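Local coordinates for protein alpha-glucosidase (Bacteroides thetaiotaomicron, PDB 5XFM) that probably hydrolyses beta-L-arabinopyranosides and alpha-galactosides as a bifunctional, calcium-binding glycoside hydrolase of family 97, at residues K134-K140 against A249-L254; L156-D161 against Q188-T194; S172-E176 against E452-E458; G213-Y218 against A257-R261. The protein carries 1 engineered substitution. All blocks are in the same frame, centred on the assembly; numbering follows the deposited sequence.

Contact 1: K134-K140 against A249-L254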
loop_
_atom_site.group_PDB
_atom_site.type_symbol
_atom_site.label_atom_id
_atom_site.label_comp_id
_atom_site.label_asym_id
_atom_site.label_seq_id
_atom_site.Cartn_x
_atom_site.Cartn_y
_atom_site.Cartn_z
ATOM N N LYS A 134 37.505 -0.773 0.128
ATOM C CA LYS A 134 36.329 -0.710 0.981
ATOM C C LYS A 134 35.387 -1.872 0.668
ATOM O O LYS A 134 35.125 -2.154 -0.495
ATOM C CB LYS A 134 35.603 0.624 0.804
ATOM C CG LYS A 134 36.519 1.842 0.822
ATOM C CD LYS A 134 37.377 1.927 2.077
ATOM C CE LYS A 134 36.540 2.135 3.312
ATOM N NZ LYS A 134 37.405 2.476 4.474
ATOM N N ALA A 135 34.880 -2.545 1.697
ATOM C CA ALA A 135 33.958 -3.657 1.476
ATOM C C ALA A 135 32.559 -3.317 1.991
ATOM O O ALA A 135 31.623 -4.098 1.843
ATOM C CB ALA A 135 34.480 -4.923 2.143
ATOM N N SER A 136 32.409 -2.133 2.570
ATOM C CA SER A 136 31.106 -1.721 3.065
ATOM C C SER A 136 30.961 -0.215 3.041
ATOM O O SER A 136 31.944 0.520 3.014
ATOM C CB SER A 136 30.870 -2.251 4.483
ATOM O OG SER A 136 31.871 -1.803 5.383
ATOM N N VAL A 137 29.718 0.241 3.096
ATOM C CA VAL A 137 29.440 1.651 2.934
ATOM C C VAL A 137 28.301 2.096 3.842
ATOM O O VAL A 137 27.392 1.324 4.157
ATOM C CB VAL A 137 29.091 1.973 1.456
ATOM C CG1 VAL A 137 27.821 1.260 1.031
ATOM C CG2 VAL A 137 28.936 3.447 1.248
ATOM N N THR A 138 28.389 3.344 4.286
ATOM C CA THR A 138 27.283 4.025 4.933
ATOM C C THR A 138 26.882 5.210 4.066
ATOM O O THR A 138 27.682 6.116 3.846
ATOM C CB THR A 138 27.664 4.527 6.335
ATOM O OG1 THR A 138 28.081 3.423 7.149
ATOM C CG2 THR A 138 26.485 5.224 6.996
ATOM N N VAL A 139 25.651 5.208 3.570
ATOM C CA VAL A 139 25.165 6.340 2.786
ATOM C C VAL A 139 24.643 7.419 3.721
ATOM O O VAL A 139 23.590 7.260 4.342
ATOM C CB VAL A 139 24.055 5.935 1.793
ATOM C CG1 VAL A 139 23.530 7.160 1.056
ATOM C CG2 VAL A 139 24.574 4.898 0.810
ATOM N N LYS A 140 25.395 8.510 3.831
ATOM C CA LYS A 140 25.054 9.591 4.746
ATOM C C LYS A 140 23.783 10.301 4.298
ATOM O O LYS A 140 22.977 10.721 5.131
ATOM C CB LYS A 140 26.194 10.611 4.846
ATOM C CG LYS A 140 27.515 10.072 5.375
ATOM C CD LYS A 140 28.552 11.185 5.494
ATOM C CE LYS A 140 29.941 10.629 5.792
ATOM N NZ LYS A 140 30.028 9.972 7.129
ATOM N N ALA A 249 21.511 6.773 9.026
ATOM C CA ALA A 249 22.122 6.458 7.729
ATOM C C ALA A 249 22.230 4.954 7.498
ATOM O O ALA A 249 22.710 4.221 8.362
ATOM C CB ALA A 249 23.488 7.100 7.616
ATOM N N PRO A 250 21.728 4.486 6.345
ATOM C CA PRO A 250 21.754 3.075 5.958
ATOM C C PRO A 250 23.154 2.594 5.572
ATOM O O PRO A 250 23.943 3.335 4.989
ATOM C CB PRO A 250 20.813 3.029 4.754
ATOM C CG PRO A 250 20.929 4.377 4.160
ATOM C CD PRO A 250 21.053 5.311 5.329
ATOM N N ALA A 251 23.438 1.340 5.884
ATOM C CA ALA A 251 24.752 0.773 5.669
ATOM C C ALA A 251 24.604 -0.578 4.998
ATOM O O ALA A 251 23.670 -1.318 5.305
ATOM C CB ALA A 251 25.496 0.644 6.981
ATOM N N PHE A 252 25.495 -0.893 4.060
ATOM C CA PHE A 252 25.446 -2.205 3.418
ATOM C C PHE A 252 26.786 -2.643 2.837
ATOM O O PHE A 252 27.760 -1.888 2.838
ATOM C CB PHE A 252 24.361 -2.237 2.332
ATOM C CG PHE A 252 24.383 -1.059 1.407
ATOM C CD1 PHE A 252 23.675 0.098 1.718
ATOM C CD2 PHE A 252 25.096 -1.108 0.222
ATOM C CE1 PHE A 252 23.685 1.181 0.865
ATOM C CE2 PHE A 252 25.113 -0.026 -0.638
ATOM C CZ PHE A 252 24.405 1.120 -0.318
ATOM N N ALA A 253 26.833 -3.893 2.385
ATOM C CA ALA A 253 28.046 -4.474 1.822
ATOM C C ALA A 253 28.326 -3.989 0.397
ATOM O O ALA A 253 27.401 -3.713 -0.367
ATOM C CB ALA A 253 27.950 -5.987 1.844
ATOM N N LEU A 254 29.605 -3.902 0.044
ATOM C CA LEU A 254 29.997 -3.617 -1.337
ATOM C C LEU A 254 30.458 -4.902 -2.009
ATOM O O LEU A 254 31.180 -5.686 -1.399
ATOM C CB LEU A 254 31.113 -2.574 -1.407
ATOM C CG LEU A 254 30.833 -1.182 -0.851
ATOM C CD1 LEU A 254 32.104 -0.356 -0.896
ATOM C CD2 LEU A 254 29.698 -0.505 -1.592
#
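Antiparallel pairing puts alternate side chains on the same face of a sheet, and on one face here Val137 meets Phe252. Val137 CG1 lies over the ring of Phe252, 3.7 Å from its centroid, a CH-pi contact, and 3.7 Å from Leu254 CD2. Val139 extends the apolar patch, its CG2 3.8 Å from Phe252 CE1 and its CB 4.2 Å from Pro250 CG. Backbone bonds hold this register: Val137 N to Phe252 O and Phe252 N to Val137 O, each 2.9 Å, make the hydrogen-bonded pair. Val139 N to Pro250 O, 2.9 Å, and Leu254 N to Ala135 O, 2.7 Å, extend the pairing past either end of strand 251-253. The strand axes come within 4.7 Å at 154°, antiparallel with the usual twist of a beta sheet. Ser136-Ala253 and Thr138-Ala251 are the non-hydrogen-bonded pairs, with CA atoms 4.3 and 4.2 Å apart; their small side chains occupy the other, more exposed face, where Thr138 OG1 is 3.8 Å from Ala251 CB. Within the N-terminal, galactose-mutarotase-like domain, strand 136-147 also pairs with strand 47-59, while Leu128 of strand 121-128, from the other large antiparallel sheet, packs against Val137, Phe252 and Leu254.

Contact 2: L156-D161 against Q188-T194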
loop_
_atom_site.group_PDB
_atom_site.type_symbol
_atom_site.label_atom_id
_atom_site.label_comp_id
_atom_site.label_asym_id
_atom_site.label_seq_id
_atom_site.Cartn_x
_atom_site.Cartn_y
_atom_site.Cartn_z
ATOM N N LEU A 156 -0.977 14.745 -1.048
ATOM C CA LEU A 156 0.000 14.210 -0.105
ATOM C C LEU A 156 -0.520 14.076 1.325
ATOM O O LEU A 156 -1.360 14.860 1.772
ATOM C CB LEU A 156 1.241 15.111 -0.084
ATOM C CG LEU A 156 1.795 15.563 -1.436
ATOM C CD1 LEU A 156 2.882 16.624 -1.282
ATOM C CD2 LEU A 156 2.341 14.356 -2.170
ATOM N N CYS A 157 0.008 13.092 2.046
ATOM C CA CYS A 157 -0.188 13.017 3.488
ATOM C C CYS A 157 1.174 13.148 4.166
ATOM O O CYS A 157 2.163 12.545 3.729
ATOM C CB CYS A 157 -0.882 11.713 3.891
ATOM S SG CYS A 157 0.039 10.215 3.481
ATOM N N PRO A 158 1.231 13.938 5.241
ATOM C CA PRO A 158 2.508 14.291 5.857
ATOM C C PRO A 158 3.085 13.174 6.705
ATOM O O PRO A 158 2.351 12.305 7.174
ATOM C CB PRO A 158 2.137 15.479 6.731
ATOM C CG PRO A 158 0.744 15.129 7.187
ATOM C CD PRO A 158 0.093 14.508 5.988
ATOM N N GLN A 159 4.400 13.194 6.868
ATOM C CA GLN A 159 5.059 12.382 7.876
ATOM C C GLN A 159 4.925 13.078 9.236
ATOM O O GLN A 159 5.132 14.285 9.340
ATOM C CB GLN A 159 6.528 12.152 7.504
ATOM C CG GLN A 159 7.364 11.510 8.599
ATOM C CD GLN A 159 6.972 10.074 8.886
ATOM O OE1 GLN A 159 5.837 9.791 9.274
ATOM N NE2 GLN A 159 7.922 9.162 8.731
ATOM N N SER A 160 4.575 12.331 10.280
ATOM C CA SER A 160 4.337 12.949 11.587
ATOM C C SER A 160 5.634 13.208 12.351
ATOM O O SER A 160 6.715 12.835 11.900
ATOM C CB SER A 160 3.402 12.079 12.441
ATOM O OG SER A 160 4.044 10.890 12.892
ATOM N N ASP A 161 5.521 13.871 13.499
ATOM C CA ASP A 161 6.618 13.914 14.455
ATOM C C ASP A 161 6.883 12.490 14.920
ATOM O O ASP A 161 6.057 11.598 14.707
ATOM C CB ASP A 161 6.302 14.803 15.664
ATOM C CG ASP A 161 6.054 16.251 15.286
ATOM O OD1 ASP A 161 6.854 16.810 14.506
ATOM O OD2 ASP A 161 5.059 16.827 15.781
ATOM N N GLN A 188 2.270 19.405 7.461
ATOM C CA GLN A 188 1.623 19.606 8.761
ATOM C C GLN A 188 2.614 19.571 9.931
ATOM O O GLN A 188 2.474 20.334 10.886
ATOM C CB GLN A 188 0.531 18.550 8.958
ATOM C CG GLN A 188 -0.113 18.522 10.341
ATOM C CD GLN A 188 -1.147 17.415 10.478
ATOM O OE1 GLN A 188 -1.511 16.763 9.498
ATOM N NE2 GLN A 188 -1.637 17.207 11.697
ATOM N N TYR A 189 3.615 18.694 9.865
ATOM C CA TYR A 189 4.571 18.576 10.973
ATOM C C TYR A 189 5.974 19.098 10.656
ATOM O O TYR A 189 6.840 19.113 11.531
ATOM C CB TYR A 189 4.701 17.125 11.431
ATOM C CG TYR A 189 3.419 16.447 11.844
ATOM C CD1 TYR A 189 2.597 15.836 10.900
ATOM C CD2 TYR A 189 3.039 16.399 13.178
ATOM C CE1 TYR A 189 1.425 15.201 11.279
ATOM C CE2 TYR A 189 1.869 15.770 13.566
ATOM C CZ TYR A 189 1.067 15.172 12.614
ATOM O OH TYR A 189 -0.100 14.543 12.996
ATOM N N GLY A 190 6.205 19.509 9.415
ATOM C CA GLY A 190 7.534 19.925 8.998
ATOM C C GLY A 190 8.494 18.767 8.766
ATOM O O GLY A 190 9.710 18.911 8.932
ATOM N N HIS A 191 7.964 17.604 8.400
ATOM C CA HIS A 191 8.838 16.469 8.108
ATOM C C HIS A 191 8.568 15.867 6.731
ATOM O O HIS A 191 8.862 14.698 6.490
ATOM C CB HIS A 191 8.696 15.402 9.196
ATOM C CG HIS A 191 9.045 15.893 10.568
ATOM N ND1 HIS A 191 10.303 16.350 10.899
ATOM C CD2 HIS A 191 8.301 15.998 11.695
ATOM C CE1 HIS A 191 10.318 16.719 12.168
ATOM N NE2 HIS A 191 9.116 16.514 12.675
ATOM N N GLY A 192 8.041 16.677 5.817
ATOM C CA GLY A 192 7.709 16.208 4.483
ATOM C C GLY A 192 6.582 15.189 4.445
ATOM O O GLY A 192 5.685 15.211 5.280
ATOM N N TYR A 193 6.632 14.280 3.479
ATOM C CA TYR A 193 5.493 13.414 3.183
ATOM C C TYR A 193 5.906 11.961 2.983
ATOM O O TYR A 193 6.988 11.682 2.466
ATOM C CB TYR A 193 4.775 13.925 1.935
ATOM C CG TYR A 193 4.575 15.419 1.956
ATOM C CD1 TYR A 193 3.463 15.982 2.561
ATOM C CD2 TYR A 193 5.518 16.271 1.393
ATOM C CE1 TYR A 193 3.287 17.349 2.589
ATOM C CE2 TYR A 193 5.351 17.639 1.421
ATOM C CZ TYR A 193 4.236 18.171 2.019
ATOM O OH TYR A 193 4.066 19.529 2.041
ATOM N N THR A 194 5.052 11.031 3.385
ATOM C CA THR A 194 5.371 9.622 3.187
ATOM C C THR A 194 4.847 9.117 1.848
ATOM O O THR A 194 3.834 9.609 1.338
ATOM C CB THR A 194 4.823 8.734 4.320
ATOM O OG1 THR A 194 3.395 8.819 4.364
ATOM C CG2 THR A 194 5.429 9.148 5.644
HETATM O O HOH W 1 1.595 11.435 0.260
HETATM O O HOH W 2 2.316 9.346 6.996
HETATM O O HOH W 3 5.352 16.583 7.916
HETATM O O HOH W 4 6.377 19.430 14.368
#
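Two irregular segments run past each other here, joined at a single backbone bridge between Pro158 and Tyr193, whose CA atoms are 4.1 Å apart. Gln159 N donates to Gly192 O at 2.9 Å and Thr194 N to Cys157 O at 3.3 Å, one bond on each side of the bridge. Gly190 and Gly192 both have positive phi, a conformation that favours glycine, and the chain between Tyr189 and Gly192 bends round water 3, which donates to Gln159 O and Gly192 O and accepts from His191 N. Water 1 similarly links Cys157 N to Thr194 O. Segment 156-161 follows strand 153-156 and segment 188-194 leads towards strand 197-200, its antiparallel neighbour in the nine-stranded sheet of the N-terminal domain; the bridge lies close to where these strands pair. Two tyrosine rings lie against segment 156-161. Leu156 CD1 sits 3.6 Å from the centroid of the Tyr193 ring, almost on its normal, and Ser160 CA lies over the Tyr189 ring at the same distance from its centroid; both are CH-pi contacts. Pro158 CG approaches the edge of that second ring, 4.1 Å from Tyr189 CE1, while the Tyr189 hydroxyl bonds to Glu175. At the far end His191 NE2 makes a weak hydrogen bond, 2.9 Å, to Asp161 OD1.

Contact 3: S172-E176 against E452-E458; sequences SYEEE and EAVLASE. With CA (calcium ion), chain E.
Glu174 and Leu455 have the most surface buried by the opposing loop; Glu174 also reaches the calcium, and the Leu455 methyls lie against backbone and aliphatic parts of the glutamates. Tyr173 (phi/psi 54/45) and Ala453 (47/43) both adopt left-handed conformations, with CA atoms 4.7 Å apart; Glu174 CA lies 4.8 Å from Val454 CA. No direct hydrogen bond crosses the contact. Glu174 (m,t) places OE2 2.5 Å from the calcium ion, while its OE1 accepts from Ser172 OG at 2.9 Å. Glu452 (t,t) binds the ion through OE1 at 2.7 Å and OE2 at 2.4 Å, and OE1 also accepts from Gly434 N; Glu458 (p,t) adds OE2 at 2.6 Å. Waters 7, 10 and 11 at 2.4-2.5 Å from the calcium, and water 9 at 2.9 Å, bring the oxygen ligands to eight. Such carboxylate-rich, partly hydrated coordination is characteristic of calcium, and here it ties the N-terminal domain to the loop after strand 448-451 of the TIM-barrel domain. Water 6 lies 2.9 Å from Glu174 OE2 and 2.7 Å from Val454 O, and accepts from Ala456 N at 2.7 Å; water 8 joins Glu175 O (2.8 Å) to Leu455 N (2.9 Å). Leu455 (m,t) sets CD2 3.5 Å from Glu174 O and CD1 3.6 Å from Glu176 CG.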
loop_
_atom_site.group_PDB
_atom_site.type_symbol
_atom_site.label_atom_id
_atom_site.label_comp_id
_atom_site.label_asym_id
_atom_site.label_seq_id
_atom_site.Cartn_x
_atom_site.Cartn_y
_atom_site.Cartn_z
ATOM N N SER A 172 3.398 6.121 12.080
ATOM C CA SER A 172 2.693 4.876 11.776
ATOM C C SER A 172 1.935 4.969 10.453
ATOM O O SER A 172 1.037 4.169 10.183
ATOM C CB SER A 172 1.728 4.513 12.916
ATOM O OG SER A 172 0.939 5.630 13.309
ATOM N N TYR A 173 2.315 5.946 9.631
ATOM C CA TYR A 173 1.731 6.137 8.308
ATOM C C TYR A 173 0.218 6.252 8.403
ATOM O O TYR A 173 -0.527 5.638 7.637
ATOM C CB TYR A 173 2.153 4.992 7.373
ATOM C CG TYR A 173 3.571 5.143 6.876
ATOM C CD1 TYR A 173 4.629 5.250 7.774
ATOM C CD2 TYR A 173 3.860 5.174 5.514
ATOM C CE1 TYR A 173 5.925 5.394 7.338
ATOM C CE2 TYR A 173 5.165 5.313 5.064
ATOM C CZ TYR A 173 6.191 5.423 5.984
ATOM O OH TYR A 173 7.492 5.564 5.559
ATOM N N GLU A 174 -0.230 7.041 9.371
ATOM C CA GLU A 174 -1.652 7.221 9.610
ATOM C C GLU A 174 -2.029 8.701 9.604
ATOM O O GLU A 174 -2.495 9.233 10.601
ATOM C CB GLU A 174 -2.053 6.553 10.934
ATOM C CG GLU A 174 -2.316 5.052 10.794
ATOM C CD GLU A 174 -2.268 4.289 12.118
ATOM O OE1 GLU A 174 -1.850 4.860 13.141
ATOM O OE2 GLU A 174 -2.696 3.116 12.138
ATOM N N GLU A 175 -1.838 9.361 8.464
ATOM C CA GLU A 175 -2.120 10.789 8.375
ATOM C C GLU A 175 -3.085 11.111 7.239
ATOM O O GLU A 175 -3.384 10.264 6.395
ATOM C CB GLU A 175 -0.817 11.575 8.209
ATOM C CG GLU A 175 0.223 11.259 9.285
ATOM C CD GLU A 175 -0.196 11.681 10.683
ATOM O OE1 GLU A 175 -0.901 12.704 10.825
ATOM O OE2 GLU A 175 0.173 10.972 11.648
ATOM N N GLU A 176 -3.579 12.342 7.229
ATOM C CA GLU A 176 -4.626 12.731 6.298
ATOM C C GLU A 176 -4.061 13.424 5.072
ATOM O O GLU A 176 -2.971 13.994 5.123
ATOM C CB GLU A 176 -5.634 13.648 6.985
ATOM C CG GLU A 176 -6.446 12.972 8.058
ATOM C CD GLU A 176 -7.373 13.933 8.760
ATOM O OE1 GLU A 176 -8.517 14.110 8.286
ATOM O OE2 GLU A 176 -6.956 14.521 9.775
ATOM N N GLU A 452 -1.132 -2.163 7.201
ATOM C CA GLU A 452 -2.062 -1.079 7.499
ATOM C C GLU A 452 -1.559 0.167 6.752
ATOM O O GLU A 452 -1.972 0.419 5.622
ATOM C CB GLU A 452 -2.178 -0.847 9.011
ATOM C CG GLU A 452 -3.313 0.095 9.449
ATOM C CD GLU A 452 -3.315 0.321 10.954
ATOM O OE1 GLU A 452 -2.223 0.258 11.560
ATOM O OE2 GLU A 452 -4.400 0.559 11.535
ATOM N N ALA A 453 -0.635 0.904 7.365
ATOM C CA ALA A 453 -0.022 2.091 6.758
ATOM C C ALA A 453 -1.053 3.023 6.126
ATOM O O ALA A 453 -0.841 3.553 5.038
ATOM C CB ALA A 453 1.013 1.679 5.719
ATOM N N VAL A 454 -2.154 3.234 6.837
ATOM C CA VAL A 454 -3.245 4.075 6.367
ATOM C C VAL A 454 -4.164 4.343 7.548
ATOM O O VAL A 454 -4.143 3.605 8.542
ATOM C CB VAL A 454 -4.047 3.399 5.217
ATOM C CG1 VAL A 454 -4.833 2.206 5.738
ATOM C CG2 VAL A 454 -4.986 4.379 4.542
ATOM N N LEU A 455 -4.948 5.411 7.449
ATOM C CA LEU A 455 -6.015 5.655 8.394
ATOM C C LEU A 455 -7.111 4.626 8.130
ATOM O O LEU A 455 -7.949 4.800 7.245
ATOM C CB LEU A 455 -6.526 7.092 8.261
ATOM C CG LEU A 455 -5.573 8.082 8.933
ATOM C CD1 LEU A 455 -5.825 9.500 8.499
ATOM C CD2 LEU A 455 -5.720 7.958 10.444
ATOM N N ALA A 456 -7.081 3.538 8.893
ATOM C CA ALA A 456 -8.005 2.430 8.672
ATOM C C ALA A 456 -9.386 2.710 9.262
ATOM O O ALA A 456 -9.623 3.756 9.868
ATOM C CB ALA A 456 -7.434 1.140 9.252
ATOM N N SER A 457 -10.292 1.762 9.057
ATOM C CA SER A 457 -11.679 1.884 9.483
ATOM C C SER A 457 -11.832 2.103 10.988
ATOM O O SER A 457 -12.858 2.621 11.439
ATOM C CB SER A 457 -12.452 0.638 9.043
ATOM O OG SER A 457 -12.014 -0.508 9.753
ATOM N N GLU A 458 -10.818 1.703 11.758
ATOM C CA GLU A 458 -10.814 1.912 13.209
ATOM C C GLU A 458 -11.038 3.387 13.544
ATOM O O GLU A 458 -11.709 3.720 14.522
ATOM C CB GLU A 458 -9.498 1.410 13.837
ATOM C CG GLU A 458 -8.266 2.272 13.531
ATOM C CD GLU A 458 -6.996 1.801 14.237
ATOM O OE1 GLU A 458 -7.093 1.029 15.219
ATOM O OE2 GLU A 458 -5.896 2.220 13.805
HETATM CA CA CA E . -3.501 1.264 13.668
HETATM O O HOH W 5 -0.269 1.696 10.416
HETATM O O HOH W 6 -5.313 3.318 10.953
HETATM O O HOH W 7 -3.352 3.137 15.322
HETATM O O HOH W 8 -4.049 7.631 5.807
HETATM O O HOH W 9 -4.638 1.500 16.267
HETATM O O HOH W 10 -1.503 0.906 14.872
HETATM O O HOH W 11 -3.933 -1.030 14.283
#

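Contact 4: G213-Y218 against A257-R261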
loop_
_atom_site.group_PDB
_atom_site.type_symbol
_atom_site.label_atom_id
_atom_site.label_comp_id
_atom_site.label_asym_id
_atom_site.label_seq_id
_atom_site.Cartn_x
_atom_site.Cartn_y
_atom_site.Cartn_z
ATOM N N GLY A 213 11.468 -2.287 -3.126
ATOM C CA GLY A 213 12.630 -3.124 -2.915
ATOM C C GLY A 213 13.415 -2.701 -1.694
ATOM O O GLY A 213 14.628 -2.892 -1.627
ATOM N N VAL A 214 12.718 -2.132 -0.716
ATOM C CA VAL A 214 13.333 -1.851 0.575
ATOM C C VAL A 214 13.265 -3.065 1.493
ATOM O O VAL A 214 12.182 -3.564 1.815
ATOM C CB VAL A 214 12.665 -0.660 1.279
ATOM C CG1 VAL A 214 13.220 -0.496 2.698
ATOM C CG2 VAL A 214 12.836 0.606 0.452
ATOM N N ASP A 215 14.433 -3.545 1.902
ATOM C CA ASP A 215 14.504 -4.647 2.844
ATOM C C ASP A 215 15.525 -4.317 3.907
ATOM O O ASP A 215 15.817 -3.148 4.146
ATOM C CB ASP A 215 14.850 -5.968 2.141
ATOM C CG ASP A 215 16.077 -5.865 1.236
ATOM O OD1 ASP A 215 17.064 -5.186 1.599
ATOM O OD2 ASP A 215 16.052 -6.484 0.152
ATOM N N SER A 216 16.108 -5.346 4.504
ATOM C CA SER A 216 17.035 -5.163 5.612
ATOM C C SER A 216 18.289 -4.369 5.229
ATOM O O SER A 216 19.014 -3.890 6.098
ATOM C CB SER A 216 17.416 -6.528 6.202
ATOM O OG SER A 216 18.167 -7.300 5.290
ATOM N N ARG A 217 18.554 -4.245 3.930
ATOM C CA ARG A 217 19.786 -3.610 3.462
ATOM C C ARG A 217 19.695 -2.084 3.337
ATOM O O ARG A 217 20.646 -1.441 2.910
ATOM C CB ARG A 217 20.213 -4.222 2.124
ATOM C CG ARG A 217 20.905 -5.576 2.283
ATOM C CD ARG A 217 20.961 -6.368 0.988
ATOM N NE ARG A 217 19.633 -6.757 0.523
ATOM C CZ ARG A 217 19.355 -7.136 -0.723
ATOM N NH1 ARG A 217 20.317 -7.174 -1.640
ATOM N NH2 ARG A 217 18.114 -7.473 -1.054
ATOM N N TYR A 218 18.571 -1.497 3.732
ATOM C CA TYR A 218 18.436 -0.048 3.645
ATOM C C TYR A 218 17.411 0.456 4.650
ATOM O O TYR A 218 16.836 -0.317 5.415
ATOM C CB TYR A 218 18.027 0.363 2.231
ATOM C CG TYR A 218 18.672 1.628 1.684
ATOM C CD1 TYR A 218 19.972 1.609 1.188
ATOM C CD2 TYR A 218 17.960 2.820 1.604
ATOM C CE1 TYR A 218 20.561 2.741 0.654
ATOM C CE2 TYR A 218 18.542 3.969 1.068
ATOM C CZ TYR A 218 19.845 3.921 0.594
ATOM O OH TYR A 218 20.433 5.050 0.061
ATOM N N ALA A 257 23.635 -1.758 -3.542
ATOM C CA ALA A 257 22.732 -0.858 -4.251
ATOM C C ALA A 257 21.719 -0.177 -3.323
ATOM O O ALA A 257 21.498 -0.618 -2.193
ATOM C CB ALA A 257 21.995 -1.621 -5.360
ATOM N N THR A 258 21.117 0.907 -3.812
ATOM C CA THR A 258 19.995 1.540 -3.142
ATOM C C THR A 258 18.724 0.842 -3.606
ATOM O O THR A 258 18.749 0.108 -4.591
ATOM C CB THR A 258 19.893 3.049 -3.460
ATOM O OG1 THR A 258 19.419 3.232 -4.795
ATOM C CG2 THR A 258 21.229 3.731 -3.293
ATOM N N PRO A 259 17.612 1.031 -2.883
ATOM C CA PRO A 259 16.309 0.591 -3.395
ATOM C C PRO A 259 15.917 1.327 -4.674
ATOM O O PRO A 259 16.623 2.239 -5.114
ATOM C CB PRO A 259 15.345 0.938 -2.261
ATOM C CG PRO A 259 16.193 1.024 -1.041
ATOM C CD PRO A 259 17.528 1.517 -1.497
ATOM N N TRP A 260 14.806 0.921 -5.277
ATOM C CA TRP A 260 14.338 1.553 -6.499
ATOM C C TRP A 260 13.474 2.778 -6.184
ATOM O O TRP A 260 12.560 2.705 -5.366
ATOM C CB TRP A 260 13.550 0.555 -7.346
ATOM C CG TRP A 260 14.367 -0.626 -7.797
ATOM C CD1 TRP A 260 14.535 -1.809 -7.129
ATOM C CD2 TRP A 260 15.134 -0.736 -9.005
ATOM N NE1 TRP A 260 15.357 -2.646 -7.846
ATOM C CE2 TRP A 260 15.734 -2.015 -9.004
ATOM C CE3 TRP A 260 15.366 0.114 -10.091
ATOM C CZ2 TRP A 260 16.552 -2.459 -10.042
ATOM C CZ3 TRP A 260 16.181 -0.331 -11.123
ATOM C CH2 TRP A 260 16.764 -1.605 -11.088
ATOM N N ARG A 261 13.788 3.902 -6.818
ATOM C CA ARG A 261 12.935 5.086 -6.812
ATOM C C ARG A 261 11.971 4.946 -7.987
ATOM O O ARG A 261 12.412 4.673 -9.106
ATOM C CB ARG A 261 13.777 6.339 -6.987
ATOM C CG ARG A 261 15.020 6.390 -6.117
ATOM C CD ARG A 261 14.674 6.473 -4.677
ATOM N NE ARG A 261 15.817 6.299 -3.782
ATOM C CZ ARG A 261 15.757 5.585 -2.661
ATOM N NH1 ARG A 261 14.634 4.954 -2.332
ATOM N NH2 ARG A 261 16.821 5.470 -1.886
#
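Apolar contact dominates this meeting of a loop with a strand, and Pro259 is its centre. Its CD lies over the Tyr218 ring, 3.4 Å from the ring centroid and 14° off the normal, a close CH-pi contact of the kind often made by proline with an aromatic face. Pro259 CG also meets Val214 CG2 at 3.7 Å, so the pyrrolidine is wedged between two side chains of segment 213-218. Tyr218 OH touches Thr258 CG2 at 3.7 Å. No hydrogen bond crosses between the segments; Arg261 NH2 lies 3.7 Å from Tyr218 CE2. Instead Glu142 serves both, as salt-bridge partner of Arg261, which also pairs with Glu211, and hydrogen-bond partner of the Tyr218 hydroxyl. Bonds internal to the loop fix its shape. Arg217 N donates to Asp215 OD1 at 2.9 Å, an Asx turn; Tyr218 N to Asp215 O, 3.2 Å, closes a type I beta turn; and Arg217 NH2 forms a salt bridge with Asp215 OD2 at 2.6 Å. Val214 and Ser216 face helix 410-425 of the barrel domain. This is a turn-stabilised loop leaving strand 206-212 and folding back over its sheet neighbour, strand 256-266, in the antiparallel beta-sandwich of the N-terminal domain.

In the fold
Together the four contacts illustrate how chemistry follows position. Contact 1, its centre about 28 Å from the chain centre, is partly exposed and relies on regular backbone pairing. Contacts 2 and 4, each about 17 Å out, are buried; contact 2 mixes a few backbone bonds and bridging waters with CH-pi packing, whereas contact 4 has no hydrogen bond between its segments. Contact 3, about 11 Å from the centre, is the only one whose two segments come from different domains, and there a metal and waters replace direct hydrogen bonds. Contacts 1 and 4 touch where Phe252 packs on Tyr218, and their second segments lie on consecutive strands 251-253 and 256-266; contacts 2 and 3 meet where Tyr189 OH probably hydrogen-bonds Glu175 OE1.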